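Local atomic coordinates of leucine aminopeptidase A1, chloroplastic (Solanum lycopersicum, PDB entry 5D8N), a protein that removes N-terminal amino acids, preferably leucine, from peptides as a magnesium-dependent homohexameric aminopeptidase of the M17 family and also acts as a chaperone. Residues T164-F176 / C210-P223. The protein carries 1 engineered substitution. Residues are numbered along the deposited sequence; the frame is centred on the assembly and turned at random.
Sequences TGVVLGSFEDNRF and CAGVILGRELVNAP. With MG (magnesium ion), chain H.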
loop_
_atom_site.group_PDB
_atom_site.type_symbol
_atom_site.label_atom_id
_atom_site.label_comp_id
_atom_site.label_asym_id
_atom_site.label_seq_id
_atom_site.Cartn_x
_atom_site.Cartn_y
_atom_site.Cartn_z
ATOM N N THR A 164 3.031 -37.524 27.678
ATOM C CA THR A 164 2.629 -36.171 27.292
ATOM C C THR A 164 2.423 -36.101 25.776
ATOM O O THR A 164 1.384 -35.628 25.288
ATOM C CB THR A 164 3.704 -35.159 27.735
ATOM O OG1 THR A 164 3.776 -35.113 29.171
ATOM C CG2 THR A 164 3.428 -33.812 27.188
ATOM N N GLY A 165 3.364 -36.646 25.022
ATOM C CA GLY A 165 3.259 -36.595 23.554
ATOM C C GLY A 165 2.039 -37.345 23.037
ATOM O O GLY A 165 1.364 -36.911 22.112
ATOM N N VAL A 166 1.751 -38.489 23.644
ATOM C CA VAL A 166 0.587 -39.280 23.220
ATOM C C VAL A 166 -0.722 -38.527 23.549
ATOM O O VAL A 166 -1.626 -38.518 22.740
ATOM C CB VAL A 166 0.582 -40.664 23.864
ATOM C CG1 VAL A 166 -0.721 -41.395 23.562
ATOM C CG2 VAL A 166 1.768 -41.464 23.355
ATOM N N VAL A 167 -0.820 -37.973 24.762
ATOM C CA VAL A 167 -2.048 -37.341 25.219
ATOM C C VAL A 167 -2.311 -36.087 24.391
ATOM O O VAL A 167 -3.376 -35.928 23.816
ATOM C CB VAL A 167 -1.988 -36.993 26.728
ATOM C CG1 VAL A 167 -3.196 -36.165 27.157
ATOM C CG2 VAL A 167 -1.975 -38.255 27.575
ATOM N N LEU A 168 -1.287 -35.255 24.235
ATOM C CA LEU A 168 -1.469 -34.019 23.506
ATOM C C LEU A 168 -1.614 -34.299 22.017
ATOM O O LEU A 168 -2.391 -33.654 21.353
ATOM C CB LEU A 168 -0.269 -33.098 23.729
ATOM C CG LEU A 168 -0.101 -32.633 25.159
ATOM C CD1 LEU A 168 1.090 -31.656 25.214
ATOM C CD2 LEU A 168 -1.380 -31.968 25.611
ATOM N N GLY A 169 -0.944 -35.335 21.516
ATOM C CA GLY A 169 -1.023 -35.686 20.115
ATOM C C GLY A 169 -2.361 -36.285 19.740
ATOM O O GLY A 169 -2.763 -36.159 18.587
ATOM N N SER A 170 -3.078 -36.846 20.713
ATOM C CA SER A 170 -4.394 -37.439 20.468
ATOM C C SER A 170 -5.528 -36.444 20.570
ATOM O O SER A 170 -6.654 -36.780 20.219
ATOM C CB SER A 170 -4.682 -38.553 21.484
ATOM O OG SER A 170 -3.724 -39.580 21.304
ATOM N N PHE A 171 -5.256 -35.248 21.085
ATOM C CA PHE A 171 -6.317 -34.262 21.264
ATOM C C PHE A 171 -6.812 -33.781 19.909
ATOM O O PHE A 171 -6.015 -33.423 19.051
ATOM C CB PHE A 171 -5.805 -33.079 22.070
ATOM C CG PHE A 171 -6.737 -31.907 22.083
ATOM C CD1 PHE A 171 -7.944 -31.971 22.760
ATOM C CD2 PHE A 171 -6.424 -30.766 21.381
ATOM C CE1 PHE A 171 -8.764 -30.861 22.852
ATOM C CE2 PHE A 171 -7.266 -29.673 21.422
ATOM C CZ PHE A 171 -8.414 -29.705 22.201
ATOM N N GLU A 172 -8.125 -33.767 19.722
ATOM C CA GLU A 172 -8.730 -33.208 18.510
ATOM C C GLU A 172 -9.964 -32.409 18.933
ATOM O O GLU A 172 -10.785 -32.887 19.704
ATOM C CB GLU A 172 -9.131 -34.305 17.511
ATOM C CG GLU A 172 -9.148 -33.852 16.054
ATOM C CD GLU A 172 -9.774 -34.860 15.083
ATOM O OE1 GLU A 172 -10.727 -35.593 15.438
ATOM O OE2 GLU A 172 -9.361 -34.870 13.904
ATOM N N ASP A 173 -9.994 -31.131 18.575
ATOM C CA ASP A 173 -11.044 -30.243 19.012
ATOM C C ASP A 173 -12.118 -30.224 17.934
ATOM O O ASP A 173 -12.000 -29.523 16.927
ATOM C CB ASP A 173 -10.474 -28.846 19.294
ATOM C CG ASP A 173 -11.433 -27.974 20.088
ATOM O OD1 ASP A 173 -12.624 -28.346 20.183
ATOM O OD2 ASP A 173 -11.047 -26.865 20.541
ATOM N N ASN A 174 -13.231 -30.901 18.208
ATOM C CA ASN A 174 -14.333 -31.002 17.265
ATOM C C ASN A 174 -15.613 -30.319 17.705
ATOM O O ASN A 174 -16.697 -30.637 17.216
ATOM C CB ASN A 174 -14.645 -32.480 17.016
ATOM C CG ASN A 174 -13.537 -33.182 16.281
ATOM O OD1 ASN A 174 -12.991 -32.668 15.309
ATOM N ND2 ASN A 174 -13.122 -34.311 16.811
ATOM N N ARG A 175 -15.494 -29.478 18.715
ATOM C CA ARG A 175 -16.658 -28.815 19.259
ATOM C C ARG A 175 -17.445 -27.979 18.236
ATOM O O ARG A 175 -18.624 -27.738 18.454
ATOM C CB ARG A 175 -16.209 -27.903 20.392
ATOM C CG ARG A 175 -15.768 -28.631 21.649
ATOM C CD ARG A 175 -15.279 -27.633 22.693
ATOM N NE ARG A 175 -14.067 -26.971 22.230
ATOM C CZ ARG A 175 -13.633 -25.788 22.671
ATOM N NH1 ARG A 175 -14.234 -25.203 23.696
ATOM N NH2 ARG A 175 -12.566 -25.215 22.121
ATOM N N PHE A 176 -16.795 -27.458 17.193
ATOM C CA PHE A 176 -17.455 -26.532 16.271
ATOM C C PHE A 176 -17.591 -27.024 14.840
ATOM O O PHE A 176 -17.801 -26.221 13.934
ATOM C CB PHE A 176 -16.740 -25.183 16.258
ATOM C CG PHE A 176 -16.452 -24.657 17.626
ATOM C CD1 PHE A 176 -17.480 -24.188 18.422
ATOM C CD2 PHE A 176 -15.183 -24.721 18.149
ATOM C CE1 PHE A 176 -17.256 -23.816 19.727
ATOM C CE2 PHE A 176 -14.949 -24.328 19.449
ATOM C CZ PHE A 176 -15.992 -23.910 20.253
ATOM N N CYS A 210 -0.939 -31.992 31.116
ATOM C CA CYS A 210 -1.659 -32.093 29.844
ATOM C C CYS A 210 -3.081 -31.573 29.960
ATOM O O CYS A 210 -3.592 -30.963 29.029
ATOM C CB CYS A 210 -1.681 -33.518 29.289
ATOM S SG CYS A 210 -0.058 -34.120 28.718
ATOM N N ALA A 211 -3.761 -31.852 31.067
ATOM C CA ALA A 211 -5.139 -31.401 31.182
ATOM C C ALA A 211 -5.197 -29.874 31.198
ATOM O O ALA A 211 -6.129 -29.264 30.663
ATOM C CB ALA A 211 -5.813 -32.004 32.418
ATOM N N GLY A 212 -4.185 -29.253 31.791
ATOM C CA GLY A 212 -4.019 -27.813 31.683
ATOM C C GLY A 212 -3.694 -27.327 30.279
ATOM O O GLY A 212 -4.247 -26.350 29.823
ATOM N N VAL A 213 -2.805 -28.012 29.576
ATOM C CA VAL A 213 -2.464 -27.641 28.210
ATOM C C VAL A 213 -3.700 -27.710 27.303
ATOM O O VAL A 213 -3.971 -26.809 26.506
ATOM C CB VAL A 213 -1.360 -28.546 27.665
ATOM C CG1 VAL A 213 -1.128 -28.279 26.187
ATOM C CG2 VAL A 213 -0.054 -28.319 28.428
ATOM N N ILE A 214 -4.469 -28.774 27.460
ATOM C CA ILE A 214 -5.672 -28.994 26.664
ATOM C C ILE A 214 -6.769 -27.971 26.945
ATOM O O ILE A 214 -7.346 -27.430 26.009
ATOM C CB ILE A 214 -6.187 -30.428 26.846
ATOM C CG1 ILE A 214 -5.263 -31.357 26.060
ATOM C CG2 ILE A 214 -7.629 -30.562 26.343
ATOM C CD1 ILE A 214 -5.472 -32.825 26.375
ATOM N N LEU A 215 -6.938 -27.585 28.202
ATOM C CA LEU A 215 -7.815 -26.476 28.517
ATOM C C LEU A 215 -7.355 -25.194 27.808
ATOM O O LEU A 215 -8.178 -24.455 27.255
ATOM C CB LEU A 215 -7.871 -26.238 30.042
ATOM C CG LEU A 215 -8.629 -24.990 30.492
ATOM C CD1 LEU A 215 -10.080 -25.071 30.050
ATOM C CD2 LEU A 215 -8.547 -24.816 31.993
ATOM N N GLY A 216 -6.055 -24.908 27.862
ATOM C CA GLY A 216 -5.528 -23.767 27.145
ATOM C C GLY A 216 -5.819 -23.783 25.645
ATOM O O GLY A 216 -6.259 -22.791 25.085
ATOM N N ARG A 217 -5.598 -24.916 24.985
ATOM C CA ARG A 217 -5.938 -25.063 23.567
ATOM C C ARG A 217 -7.409 -24.794 23.322
ATOM O O ARG A 217 -7.761 -24.040 22.399
ATOM C CB ARG A 217 -5.642 -26.486 23.088
ATOM C CG ARG A 217 -4.161 -26.798 23.081
ATOM C CD ARG A 217 -3.871 -28.113 22.402
ATOM N NE ARG A 217 -2.433 -28.364 22.401
ATOM C CZ ARG A 217 -1.879 -29.457 21.887
ATOM N NH1 ARG A 217 -2.657 -30.360 21.302
ATOM N NH2 ARG A 217 -0.592 -29.717 22.101
ATOM N N GLU A 218 -8.265 -25.360 24.174
ATOM C CA GLU A 218 -9.707 -25.148 24.002
ATOM C C GLU A 218 -10.140 -23.701 24.150
ATOM O O GLU A 218 -10.936 -23.192 23.352
ATOM C CB GLU A 218 -10.486 -26.027 24.971
ATOM C CG GLU A 218 -10.481 -27.496 24.568
ATOM C CD GLU A 218 -11.291 -28.357 25.525
ATOM O OE1 GLU A 218 -11.343 -28.013 26.728
ATOM O OE2 GLU A 218 -11.793 -29.423 25.093
ATOM N N LEU A 219 -9.506 -23.003 25.087
ATOM C CA LEU A 219 -9.882 -21.619 25.329
ATOM C C LEU A 219 -9.513 -20.753 24.126
ATOM O O LEU A 219 -10.234 -19.836 23.779
ATOM C CB LEU A 219 -9.229 -21.097 26.603
ATOM C CG LEU A 219 -9.782 -21.714 27.885
ATOM C CD1 LEU A 219 -8.962 -21.249 29.070
ATOM C CD2 LEU A 219 -11.241 -21.338 28.081
ATOM N N VAL A 220 -8.394 -21.070 23.488
ATOM C CA VAL A 220 -7.912 -20.321 22.337
ATOM C C VAL A 220 -8.652 -20.746 21.070
ATOM O O VAL A 220 -8.994 -19.910 20.273
ATOM C CB VAL A 220 -6.388 -20.496 22.161
ATOM C CG1 VAL A 220 -5.896 -19.761 20.923
ATOM C CG2 VAL A 220 -5.643 -19.973 23.384
ATOM N N ASN A 221 -8.758 -22.038 20.792
ATOM C CA ASN A 221 -9.501 -22.478 19.636
ATOM C C ASN A 221 -10.886 -21.848 19.556
ATOM O O ASN A 221 -11.414 -21.666 18.472
ATOM C CB ASN A 221 -9.663 -23.997 19.660
ATOM C CG ASN A 221 -8.419 -24.738 19.231
ATOM O OD1 ASN A 221 -7.481 -24.181 18.680
ATOM N ND2 ASN A 221 -8.383 -26.016 19.550
ATOM N N ALA A 222 -11.585 -21.752 20.681
ATOM C CA ALA A 222 -12.945 -21.269 20.669
ATOM C C ALA A 222 -12.926 -19.823 20.179
ATOM O O ALA A 222 -12.073 -19.028 20.581
ATOM C CB ALA A 222 -13.540 -21.364 22.060
ATOM N N PRO A 223 -13.902 -19.457 19.347
ATOM C CA PRO A 223 -14.013 -18.090 18.868
ATOM C C PRO A 223 -14.628 -17.171 19.916
ATOM O O PRO A 223 -15.225 -17.620 20.914
ATOM C CB PRO A 223 -14.940 -18.250 17.675
ATOM C CG PRO A 223 -15.897 -19.311 18.143
ATOM C CD PRO A 223 -15.050 -20.271 18.919
HETATM MG MG MG H . -10.279 -18.056 20.098
HETATM O O HOH W 1 -12.524 -30.251 22.549
HETATM O O HOH W 2 -13.312 -23.342 25.620
HETATM O O HOH W 3 -10.382 -17.654 22.359
HETATM O O HOH W 4 -9.938 -18.292 17.939
HETATM O O HOH W 5 -11.171 -16.056 19.973
HETATM O O HOH W 6 -8.451 -16.929 20.317
#
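Arg175 reaches over the C-terminal end of helix 210-221 and gives an N-H from NH2 to the carbonyl O of Glu218, 2.9 Å away. That oxygen also accepts from Ala222 N, which comes from the opposite face of the carbonyl plane. The same guanidinium grips Asp173 side-on, with NE to OD1 and NH2 to the syn lone pair of OD2 (2.7 Å). The bend at chi3 (-66°) turns the group back onto Asp173. Glu218 CB lies over the rim of one guanidinium face and Phe176 CE2 over the rim of the other. With an alanine at Arg175, Asp173 is likely to lose its charge partner and a gap to open between Glu218 and Phe176. Asn221 ND2 takes the anti lone pair of Asp173 OD2 at 3.0 Å, while its OD1 accepts from Ala514 N. Pro223 CD lies over the Phe176 ring in a CH-pi contact, 4.2 Å from the centroid. Nearby, Val220 O and Ala222 O bind a magnesium ion with four waters.

Phe171 slides past Arg217, its ring 63° from the guanidinium plane, and its CE1 meets Ile214 CG2 at 3.7 Å. Arg217 NE bonds to Thr515 O. Leu168 is a knob among Cys210, Val213, Ile214 and Arg217.

Segments 164-170 and 210-221, ending helices 152-170 and 197-221, run 24° from parallel. Helix 119-134 flanks the first; helices 229-242 and 327-342 pack against the second.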